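Local coordinates for protein esterase (uncultured bacterium FLS12, PDB 4RGY) that acts as a low-temperature-active alkaline esterase of the alpha/beta-hydrolase clan, hydrolysing ester bonds, at residues L191-V205 against V223-D235. Sequence-based numbering, arbitrary orientation.
Sequences LFALAERMAQSDGPV and VRFRDHVRGLGLD
The carbonyl oxygen of F192 is gripped by two donors from opposite faces of its plane: the helical N of E196 and, from the neighbouring helix, NE2 of H228. The H228 NE2 to F192 O bond is 2.8 Å long and somewhat bent, an instance of a side chain making a second bond to a carbonyl already used within its own helix. With CG anti to the backbone N (chi1 175°), the imidazole of H228 reaches across between L232 CD1 on one face and F192 CD2 on the other, while CG of E196 lies at its edge. With alanine at H228 the imidazole is gone, F192 O keeps just its helical bond from E196 N among the donors described, and a gap is likely to open between the F192 ring and L232.

F192 also receives the edge of F225 over its face in a T-shaped pair, with planes at 85° and centroids 5.4 Å apart; F192 CZ comes within 3.6 Å of F225 CA. Further along, CB of A195 meets V229 CG1 and L234 CD2, each at 3.8 Å. The Schellman motif at G233 ends the helix just before L234, whose CD1 presses tightly on M198 CG (3.4 Å).

R224, beside the F192 ring, forms salt bridges with D221 and D154. Helix 219-232 links the adjacent parallel strands 207-213 and 236-241 as a beta-alpha-beta crossover of the alpha/beta-hydrolase fold, and helix 191-200 packs beside it nearly parallel, the segment axes 18° apart and 9.9 Å at closest approach. L234 touches L208 and F225 touches Q210 of strand 207-213; V229 rests on F236 of strand 236-241, the outermost of the sheet within this chain, and L191 packs against helix 127-138.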
# COMPACT_ATOMS: atom_id res chain seq x y z
N LEU A 191 6.01 17.66 -30.60
CA LEU A 191 5.24 16.61 -31.28
C LEU A 191 4.91 16.96 -32.73
O LEU A 191 4.76 16.06 -33.56
CB LEU A 191 3.94 16.29 -30.54
CG LEU A 191 4.04 15.80 -29.11
CD1 LEU A 191 2.64 15.45 -28.63
CD2 LEU A 191 4.95 14.59 -29.03
N PHE A 192 4.80 18.25 -33.03
CA PHE A 192 4.51 18.67 -34.40
C PHE A 192 5.67 18.29 -35.32
O PHE A 192 5.46 17.78 -36.42
CB PHE A 192 4.21 20.16 -34.48
CG PHE A 192 2.88 20.55 -33.89
CD1 PHE A 192 2.65 20.46 -32.52
CD2 PHE A 192 1.85 21.00 -34.71
CE1 PHE A 192 1.42 20.81 -31.98
CE2 PHE A 192 0.63 21.36 -34.18
CZ PHE A 192 0.41 21.27 -32.81
N ALA A 193 6.89 18.49 -34.84
CA ALA A 193 8.09 18.10 -35.59
C ALA A 193 8.21 16.59 -35.68
O ALA A 193 8.56 16.04 -36.73
CB ALA A 193 9.34 18.71 -34.94
N LEU A 194 7.94 15.90 -34.58
CA LEU A 194 8.01 14.45 -34.58
C LEU A 194 7.01 13.86 -35.59
O LEU A 194 7.33 12.88 -36.27
CB LEU A 194 7.77 13.88 -33.18
CG LEU A 194 8.81 14.30 -32.11
CD1 LEU A 194 8.46 13.66 -30.78
CD2 LEU A 194 10.24 13.93 -32.50
N ALA A 195 5.83 14.45 -35.68
CA ALA A 195 4.83 14.02 -36.64
C ALA A 195 5.33 14.18 -38.07
O ALA A 195 5.10 13.32 -38.91
CB ALA A 195 3.52 14.77 -36.42
N GLU A 196 6.05 15.27 -38.35
CA GLU A 196 6.65 15.44 -39.67
C GLU A 196 7.65 14.33 -40.00
O GLU A 196 7.73 13.86 -41.14
CB GLU A 196 7.31 16.83 -39.82
CG GLU A 196 6.31 17.98 -39.77
CD GLU A 196 6.87 19.26 -40.33
OE1 GLU A 196 7.38 19.24 -41.47
OE2 GLU A 196 6.80 20.29 -39.63
N ARG A 197 8.42 13.90 -39.01
CA ARG A 197 9.32 12.77 -39.22
C ARG A 197 8.53 11.52 -39.58
O ARG A 197 8.87 10.81 -40.53
CB ARG A 197 10.14 12.46 -37.96
CG ARG A 197 10.90 13.62 -37.37
CD ARG A 197 11.63 13.10 -36.13
NE ARG A 197 12.37 14.15 -35.45
CZ ARG A 197 13.21 13.94 -34.45
NH1 ARG A 197 13.41 12.72 -33.98
NH2 ARG A 197 13.84 14.97 -33.90
N MET A 198 7.49 11.25 -38.81
CA MET A 198 6.70 10.04 -39.01
C MET A 198 6.03 9.99 -40.38
O MET A 198 5.91 8.93 -40.98
CB MET A 198 5.66 9.90 -37.91
CG MET A 198 4.96 8.56 -37.93
SD MET A 198 5.15 7.73 -36.36
CE MET A 198 6.92 7.96 -36.17
N ALA A 199 5.60 11.15 -40.87
CA ALA A 199 4.88 11.22 -42.13
C ALA A 199 5.76 10.79 -43.31
O ALA A 199 5.25 10.39 -44.36
CB ALA A 199 4.35 12.61 -42.34
N GLN A 200 7.07 10.88 -43.12
CA GLN A 200 8.02 10.55 -44.18
C GLN A 200 8.72 9.22 -43.93
O GLN A 200 9.52 8.76 -44.75
CB GLN A 200 9.07 11.65 -44.33
CG GLN A 200 8.49 13.01 -44.66
CD GLN A 200 9.50 13.94 -45.32
OE1 GLN A 200 10.54 13.51 -45.82
NE2 GLN A 200 9.19 15.23 -45.32
N SER A 201 8.41 8.59 -42.81
CA SER A 201 9.06 7.34 -42.42
C SER A 201 8.65 6.19 -43.34
O SER A 201 7.48 6.08 -43.72
CB SER A 201 8.72 6.99 -40.97
OG SER A 201 9.20 5.70 -40.62
N ASP A 202 9.61 5.35 -43.69
CA ASP A 202 9.29 4.12 -44.40
C ASP A 202 9.19 2.95 -43.41
O ASP A 202 8.66 1.89 -43.74
CB ASP A 202 10.32 3.84 -45.50
CG ASP A 202 11.75 3.94 -45.00
OD1 ASP A 202 11.96 4.45 -43.88
OD2 ASP A 202 12.66 3.51 -45.74
N GLY A 203 9.69 3.17 -42.20
CA GLY A 203 9.69 2.15 -41.16
C GLY A 203 8.34 1.99 -40.49
O GLY A 203 7.33 2.50 -40.99
N PRO A 204 8.31 1.29 -39.35
CA PRO A 204 7.05 0.97 -38.68
C PRO A 204 6.41 2.23 -38.12
O PRO A 204 7.13 3.11 -37.64
CB PRO A 204 7.49 0.06 -37.53
CG PRO A 204 8.85 0.56 -37.18
CD PRO A 204 9.47 0.99 -38.50
N VAL A 205 5.10 2.35 -38.23
CA VAL A 205 4.39 3.45 -37.59
C VAL A 205 3.32 2.86 -36.68
O VAL A 205 2.55 2.00 -37.10
CB VAL A 205 3.78 4.42 -38.61
CG1 VAL A 205 2.89 5.46 -37.93
CG2 VAL A 205 4.88 5.11 -39.41
N VAL A 223 -7.02 20.53 -31.49
CA VAL A 223 -7.50 20.74 -32.85
C VAL A 223 -6.33 21.12 -33.77
O VAL A 223 -6.22 20.62 -34.90
CB VAL A 223 -8.60 21.82 -32.90
CG1 VAL A 223 -8.89 22.24 -34.34
CG2 VAL A 223 -9.86 21.29 -32.21
N ARG A 224 -5.42 21.95 -33.27
CA ARG A 224 -4.26 22.32 -34.07
C ARG A 224 -3.35 21.12 -34.37
O ARG A 224 -2.87 20.97 -35.50
CB ARG A 224 -3.50 23.48 -33.43
CG ARG A 224 -4.24 24.81 -33.59
CD ARG A 224 -3.43 26.02 -33.14
NE ARG A 224 -3.01 25.90 -31.75
CZ ARG A 224 -1.80 25.52 -31.39
NH1 ARG A 224 -0.90 25.25 -32.32
NH2 ARG A 224 -1.49 25.40 -30.11
N PHE A 225 -3.16 20.25 -33.39
CA PHE A 225 -2.34 19.06 -33.63
C PHE A 225 -3.05 18.11 -34.62
O PHE A 225 -2.41 17.58 -35.53
CB PHE A 225 -2.00 18.33 -32.32
CG PHE A 225 -1.15 17.10 -32.52
CD1 PHE A 225 0.22 17.20 -32.71
CD2 PHE A 225 -1.73 15.84 -32.53
CE1 PHE A 225 1.00 16.07 -32.90
CE2 PHE A 225 -0.95 14.70 -32.72
CZ PHE A 225 0.41 14.82 -32.90
N ARG A 226 -4.34 17.90 -34.42
CA ARG A 226 -5.13 17.07 -35.32
C ARG A 226 -5.02 17.56 -36.76
O ARG A 226 -4.73 16.77 -37.67
CB ARG A 226 -6.60 17.09 -34.91
CG ARG A 226 -7.49 16.22 -35.79
CD ARG A 226 -8.95 16.64 -35.71
NE ARG A 226 -9.16 17.94 -36.33
CZ ARG A 226 -10.31 18.60 -36.29
NH1 ARG A 226 -11.34 18.09 -35.63
NH2 ARG A 226 -10.42 19.79 -36.88
N ASP A 227 -5.22 18.86 -36.97
CA ASP A 227 -5.19 19.43 -38.31
C ASP A 227 -3.79 19.27 -38.92
O ASP A 227 -3.64 18.98 -40.10
CB ASP A 227 -5.62 20.90 -38.30
CG ASP A 227 -7.11 21.07 -38.04
OD1 ASP A 227 -7.85 20.06 -38.05
OD2 ASP A 227 -7.53 22.22 -37.81
N HIS A 228 -2.77 19.41 -38.08
CA HIS A 228 -1.40 19.23 -38.52
C HIS A 228 -1.16 17.81 -39.02
O HIS A 228 -0.70 17.61 -40.15
CB HIS A 228 -0.44 19.57 -37.38
CG HIS A 228 1.00 19.30 -37.68
ND1 HIS A 228 1.73 20.03 -38.60
CD2 HIS A 228 1.87 18.42 -37.13
CE1 HIS A 228 2.97 19.60 -38.62
NE2 HIS A 228 3.09 18.61 -37.74
N VAL A 229 -1.48 16.82 -38.20
CA VAL A 229 -1.19 15.44 -38.60
C VAL A 229 -2.05 14.99 -39.79
O VAL A 229 -1.59 14.22 -40.63
CB VAL A 229 -1.25 14.43 -37.42
CG1 VAL A 229 -0.23 14.82 -36.36
CG2 VAL A 229 -2.65 14.35 -36.83
N ARG A 230 -3.29 15.47 -39.85
CA ARG A 230 -4.17 15.12 -40.96
C ARG A 230 -3.67 15.69 -42.28
O ARG A 230 -3.77 15.03 -43.31
CB ARG A 230 -5.57 15.64 -40.71
CG ARG A 230 -6.33 14.76 -39.78
CD ARG A 230 -7.48 15.50 -39.17
NE ARG A 230 -8.60 14.62 -38.83
CZ ARG A 230 -8.56 13.54 -38.06
NH1 ARG A 230 -7.43 13.11 -37.47
NH2 ARG A 230 -9.69 12.86 -37.88
N GLY A 231 -3.15 16.90 -42.23
CA GLY A 231 -2.58 17.53 -43.41
C GLY A 231 -1.32 16.83 -43.87
O GLY A 231 -0.93 16.92 -45.05
N LEU A 232 -0.65 16.15 -42.94
CA LEU A 232 0.56 15.39 -43.27
C LEU A 232 0.27 14.02 -43.85
O LEU A 232 1.15 13.41 -44.46
CB LEU A 232 1.45 15.21 -42.04
CG LEU A 232 2.09 16.44 -41.42
CD1 LEU A 232 2.75 16.07 -40.09
CD2 LEU A 232 3.12 17.03 -42.36
N GLY A 233 -0.95 13.52 -43.66
CA GLY A 233 -1.28 12.16 -44.08
C GLY A 233 -1.01 11.09 -43.04
O GLY A 233 -1.06 9.90 -43.35
N LEU A 234 -0.73 11.52 -41.81
CA LEU A 234 -0.43 10.60 -40.72
C LEU A 234 -1.73 10.07 -40.11
O LEU A 234 -2.51 10.85 -39.57
CB LEU A 234 0.43 11.33 -39.67
CG LEU A 234 1.04 10.58 -38.50
CD1 LEU A 234 1.86 9.42 -39.02
CD2 LEU A 234 1.91 11.52 -37.69
N ASP A 235 -1.94 8.75 -40.20
CA ASP A 235 -3.20 8.09 -39.82
C ASP A 235 -3.47 8.06 -38.31
O ASP A 235 -2.86 7.27 -37.58
CB ASP A 235 -3.25 6.67 -40.40
CG ASP A 235 -4.64 6.01 -40.28
OD1 ASP A 235 -5.61 6.65 -39.81
OD2 ASP A 235 -4.77 4.83 -40.68